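Local coordinates for Xaa-Pro dipeptidase (Lactobacillus brevis, PDB 3I7M), which probably acts as a manganese-dependent metallopeptidase of the M24B family, represented here by its creatinase/prolidase N-terminal domain, a part of the longer enzyme, at residues A[53-63]-A[71-79]. Numbering follows the deposited sequence.
Sequences DPFIFAPALEV and WQFPVIGYL
Pro-74 O is gripped by two donors, one from each face of its carbonyl plane. Ile-56 N gives a nearly straight bond of 3.0 Å to Pro-74 O. Trp-71 NE1 also bonds Pro-74 O, at 3.1 Å, from well above the carbonyl plane. The strands 55-59 and 75-78 run parallel, joined by a beta-alpha-beta crossover through helix 63-67. Strand 75-78 is an outermost strand of the mixed sheet of this creatinase/prolidase N-terminal domain, with 55-59 next to it. Four more backbone bonds continue the ladder to Ala-60 N and Tyr-78 O. The Trp-71 side chain swings out with chi1 at 168°, CG opposite the backbone N, and this brings one indole face against Ile-56. Ile-56 CD1 sits over the five-membered ring of Trp-71, 3.6 Å from its centroid, in a CH-pi contact. Replacing Trp-71 by an alanine removes the indole, which would probably leave Ile-56 CD1 without its aromatic partner and Pro-74 O without its second donor. Pro-54 CD makes a second CH-pi contact, over one Phe-73 face. On the other sheet face, Ile-76 CD1 touches Phe-55 CD1 and Ile-76 CG2 touches Phe-57 CD1. Helix 84-94 packs on both rings. The Phe-57 and Tyr-78 rings are nearly parallel but slid apart, with Phe-57 CE2 3.3 Å from Tyr-78 CD2.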
loop_
_atom_site.group_PDB
_atom_site.type_symbol
_atom_site.label_atom_id
_atom_site.label_comp_id
_atom_site.label_asym_id
_atom_site.label_seq_id
_atom_site.Cartn_x
_atom_site.Cartn_y
_atom_site.Cartn_z
ATOM N N ASP A 53 -11.916 -3.861 -1.589
ATOM C CA ASP A 53 -10.819 -4.772 -1.705
ATOM C C ASP A 53 -9.469 -4.037 -1.853
ATOM O O ASP A 53 -9.391 -2.938 -2.448
ATOM C CB ASP A 53 -10.992 -5.679 -2.926
ATOM C CG ASP A 53 -12.121 -6.712 -2.763
ATOM O OD1 ASP A 53 -12.674 -6.895 -1.634
ATOM O OD2 ASP A 53 -12.313 -7.364 -3.800
ATOM N N PRO A 54 -8.433 -4.692 -1.318
ATOM C CA PRO A 54 -7.078 -4.132 -1.431
ATOM C C PRO A 54 -6.454 -4.444 -2.784
ATOM O O PRO A 54 -7.026 -5.183 -3.584
ATOM C CB PRO A 54 -6.314 -4.854 -0.363
ATOM C CG PRO A 54 -6.942 -6.277 -0.374
ATOM C CD PRO A 54 -8.427 -5.994 -0.635
ATOM N N PHE A 55 -5.256 -3.930 -3.012
ATOM C CA PHE A 55 -4.468 -4.332 -4.163
ATOM C C PHE A 55 -2.995 -4.260 -3.791
ATOM O O PHE A 55 -2.583 -3.573 -2.839
ATOM C CB PHE A 55 -4.751 -3.509 -5.405
ATOM C CG PHE A 55 -4.354 -2.076 -5.355
ATOM C CD1 PHE A 55 -3.093 -1.641 -5.751
ATOM C CD2 PHE A 55 -5.276 -1.125 -4.968
ATOM C CE1 PHE A 55 -2.747 -0.304 -5.707
ATOM C CE2 PHE A 55 -4.990 0.219 -4.954
ATOM C CZ PHE A 55 -3.700 0.653 -5.347
ATOM N N ILE A 56 -2.172 -4.974 -4.530
ATOM C CA ILE A 56 -0.724 -4.872 -4.455
ATOM C C ILE A 56 -0.225 -4.164 -5.712
ATOM O O ILE A 56 -0.748 -4.380 -6.825
ATOM C CB ILE A 56 -0.056 -6.231 -4.293
ATOM C CG1 ILE A 56 -0.378 -6.730 -2.920
ATOM C CG2 ILE A 56 1.452 -6.187 -4.515
ATOM C CD1 ILE A 56 0.112 -8.162 -2.679
ATOM N N PHE A 57 0.803 -3.328 -5.559
ATOM C CA PHE A 57 1.466 -2.639 -6.664
ATOM C C PHE A 57 2.934 -3.010 -6.611
ATOM O O PHE A 57 3.553 -2.998 -5.536
ATOM C CB PHE A 57 1.307 -1.129 -6.526
ATOM C CG PHE A 57 1.800 -0.387 -7.679
ATOM C CD1 PHE A 57 0.964 -0.109 -8.765
ATOM C CD2 PHE A 57 3.114 0.081 -7.741
ATOM C CE1 PHE A 57 1.457 0.581 -9.891
ATOM C CE2 PHE A 57 3.543 0.769 -8.892
ATOM C CZ PHE A 57 2.685 0.982 -9.914
ATOM N N ALA A 58 3.523 -3.464 -7.731
ATOM C CA ALA A 58 4.829 -4.024 -7.735
ATOM C C ALA A 58 5.526 -3.829 -9.036
ATOM O O ALA A 58 4.870 -3.616 -10.043
ATOM C CB ALA A 58 4.776 -5.525 -7.440
ATOM N N PRO A 59 6.855 -3.999 -9.085
ATOM C CA PRO A 59 7.535 -4.077 -10.384
ATOM C C PRO A 59 6.975 -5.228 -11.193
ATOM O O PRO A 59 6.649 -6.275 -10.661
ATOM C CB PRO A 59 8.990 -4.245 -10.014
ATOM C CG PRO A 59 9.082 -3.785 -8.486
ATOM C CD PRO A 59 7.786 -4.163 -7.938
ATOM N N ALA A 60 6.854 -5.018 -12.506
ATOM C CA ALA A 60 6.251 -5.991 -13.403
ATOM C C ALA A 60 6.818 -7.405 -13.259
ATOM O O ALA A 60 6.044 -8.367 -13.280
ATOM C CB ALA A 60 6.382 -5.510 -14.828
ATOM N N LEU A 61 8.106 -7.517 -13.043
ATOM C CA LEU A 61 8.693 -8.843 -12.954
ATOM C C LEU A 61 8.422 -9.552 -11.651
ATOM O O LEU A 61 8.681 -10.749 -11.557
ATOM C CB LEU A 61 10.184 -8.792 -13.291
ATOM C CG LEU A 61 10.471 -8.427 -14.700
ATOM C CD1 LEU A 61 12.011 -8.183 -14.942
ATOM C CD2 LEU A 61 9.985 -9.598 -15.615
ATOM N N GLU A 62 7.979 -8.830 -10.621
ATOM C CA GLU A 62 7.652 -9.470 -9.372
ATOM C C GLU A 62 6.195 -9.954 -9.365
ATOM O O GLU A 62 5.806 -10.694 -8.487
ATOM C CB GLU A 62 7.892 -8.500 -8.187
ATOM C CG GLU A 62 9.357 -8.168 -7.961
ATOM C CD GLU A 62 9.584 -7.105 -6.876
ATOM O OE1 GLU A 62 8.822 -7.046 -5.885
ATOM O OE2 GLU A 62 10.563 -6.342 -6.998
ATOM N N VAL A 63 5.353 -9.510 -10.302
ATOM C CA VAL A 63 3.940 -9.826 -10.283
ATOM C C VAL A 63 3.666 -11.312 -10.216
ATOM O O VAL A 63 2.796 -11.774 -9.487
ATOM C CB VAL A 63 3.142 -9.156 -11.423
ATOM C CG1 VAL A 63 1.699 -9.627 -11.486
ATOM C CG2 VAL A 63 3.221 -7.630 -11.340
ATOM N N TRP A 71 -2.616 -14.742 -3.434
ATOM C CA TRP A 71 -3.197 -13.489 -3.107
ATOM C C TRP A 71 -4.364 -13.375 -4.059
ATOM O O TRP A 71 -4.233 -13.529 -5.268
ATOM C CB TRP A 71 -2.096 -12.412 -3.361
ATOM C CG TRP A 71 -2.562 -10.963 -3.349
ATOM C CD1 TRP A 71 -2.859 -10.234 -4.454
ATOM C CD2 TRP A 71 -2.922 -10.145 -2.205
ATOM N NE1 TRP A 71 -3.304 -8.961 -4.082
ATOM C CE2 TRP A 71 -3.309 -8.887 -2.717
ATOM C CE3 TRP A 71 -2.854 -10.308 -0.813
ATOM C CZ2 TRP A 71 -3.695 -7.834 -1.890
ATOM C CZ3 TRP A 71 -3.260 -9.246 -0.004
ATOM C CH2 TRP A 71 -3.657 -8.037 -0.550
ATOM N N GLN A 72 -5.519 -13.105 -3.448
ATOM C CA GLN A 72 -6.829 -13.185 -4.089
ATOM C C GLN A 72 -7.280 -11.889 -4.735
ATOM O O GLN A 72 -8.404 -11.805 -5.269
ATOM C CB GLN A 72 -7.880 -13.614 -3.045
ATOM C CG GLN A 72 -7.297 -14.204 -1.731
ATOM C CD GLN A 72 -6.468 -13.170 -0.974
ATOM O OE1 GLN A 72 -5.591 -13.483 -0.169
ATOM N NE2 GLN A 72 -6.708 -11.926 -1.290
ATOM N N PHE A 73 -6.440 -10.849 -4.629
ATOM C CA PHE A 73 -6.852 -9.555 -5.081
ATOM C C PHE A 73 -5.912 -9.065 -6.165
ATOM O O PHE A 73 -4.932 -9.802 -6.497
ATOM C CB PHE A 73 -6.864 -8.623 -3.876
ATOM C CG PHE A 73 -7.694 -9.138 -2.688
ATOM C CD1 PHE A 73 -9.072 -9.122 -2.759
ATOM C CD2 PHE A 73 -7.091 -9.595 -1.540
ATOM C CE1 PHE A 73 -9.854 -9.562 -1.721
ATOM C CE2 PHE A 73 -7.849 -10.035 -0.449
ATOM C CZ PHE A 73 -9.246 -10.015 -0.542
ATOM N N PRO A 74 -6.239 -7.909 -6.774
ATOM C CA PRO A 74 -5.375 -7.458 -7.866
ATOM C C PRO A 74 -3.896 -7.213 -7.511
ATOM O O PRO A 74 -3.542 -6.880 -6.367
ATOM C CB PRO A 74 -6.050 -6.231 -8.368
ATOM C CG PRO A 74 -7.476 -6.440 -8.007
ATOM C CD PRO A 74 -7.448 -7.090 -6.703
ATOM N N VAL A 75 -3.058 -7.499 -8.481
ATOM C CA VAL A 75 -1.643 -7.157 -8.475
ATOM C C VAL A 75 -1.344 -6.388 -9.734
ATOM O O VAL A 75 -1.480 -6.931 -10.883
ATOM C CB VAL A 75 -0.712 -8.370 -8.364
ATOM C CG1 VAL A 75 0.764 -7.886 -8.216
ATOM C CG2 VAL A 75 -1.085 -9.379 -7.237
ATOM N N ILE A 76 -0.901 -5.149 -9.580
ATOM C CA ILE A 76 -0.688 -4.221 -10.630
ATOM C C ILE A 76 0.798 -4.008 -10.780
ATOM O O ILE A 76 1.490 -3.664 -9.833
ATOM C CB ILE A 76 -1.354 -2.831 -10.348
ATOM C CG1 ILE A 76 -2.874 -2.986 -10.174
ATOM C CG2 ILE A 76 -1.067 -1.830 -11.430
ATOM C CD1 ILE A 76 -3.277 -3.326 -8.795
ATOM N N GLY A 77 1.315 -4.244 -11.963
ATOM C CA GLY A 77 2.710 -4.043 -12.200
ATOM C C GLY A 77 3.060 -2.785 -12.925
ATOM O O GLY A 77 2.209 -2.167 -13.609
ATOM N N TYR A 78 4.303 -2.422 -12.794
ATOM C CA TYR A 78 4.837 -1.284 -13.537
ATOM C C TYR A 78 6.182 -1.599 -14.099
ATOM O O TYR A 78 7.019 -2.326 -13.536
ATOM C CB TYR A 78 4.867 0.003 -12.697
ATOM C CG TYR A 78 6.048 0.177 -11.778
ATOM C CD1 TYR A 78 7.051 1.047 -12.053
ATOM C CD2 TYR A 78 6.105 -0.526 -10.563
ATOM C CE1 TYR A 78 8.131 1.218 -11.264
ATOM C CE2 TYR A 78 7.202 -0.338 -9.732
ATOM C CZ TYR A 78 8.177 0.542 -10.055
ATOM O OH TYR A 78 9.243 0.753 -9.190
ATOM N N LEU A 79 6.458 -0.978 -15.261
ATOM C CA LEU A 79 7.737 -1.139 -15.959
ATOM C C LEU A 79 8.719 -0.093 -15.516
ATOM O O LEU A 79 8.310 0.935 -14.997
ATOM C CB LEU A 79 7.533 -1.140 -17.478
ATOM C CG LEU A 79 6.731 -2.390 -17.896
ATOM C CD1 LEU A 79 6.021 -2.107 -19.259
ATOM C CD2 LEU A 79 7.576 -3.603 -17.976
#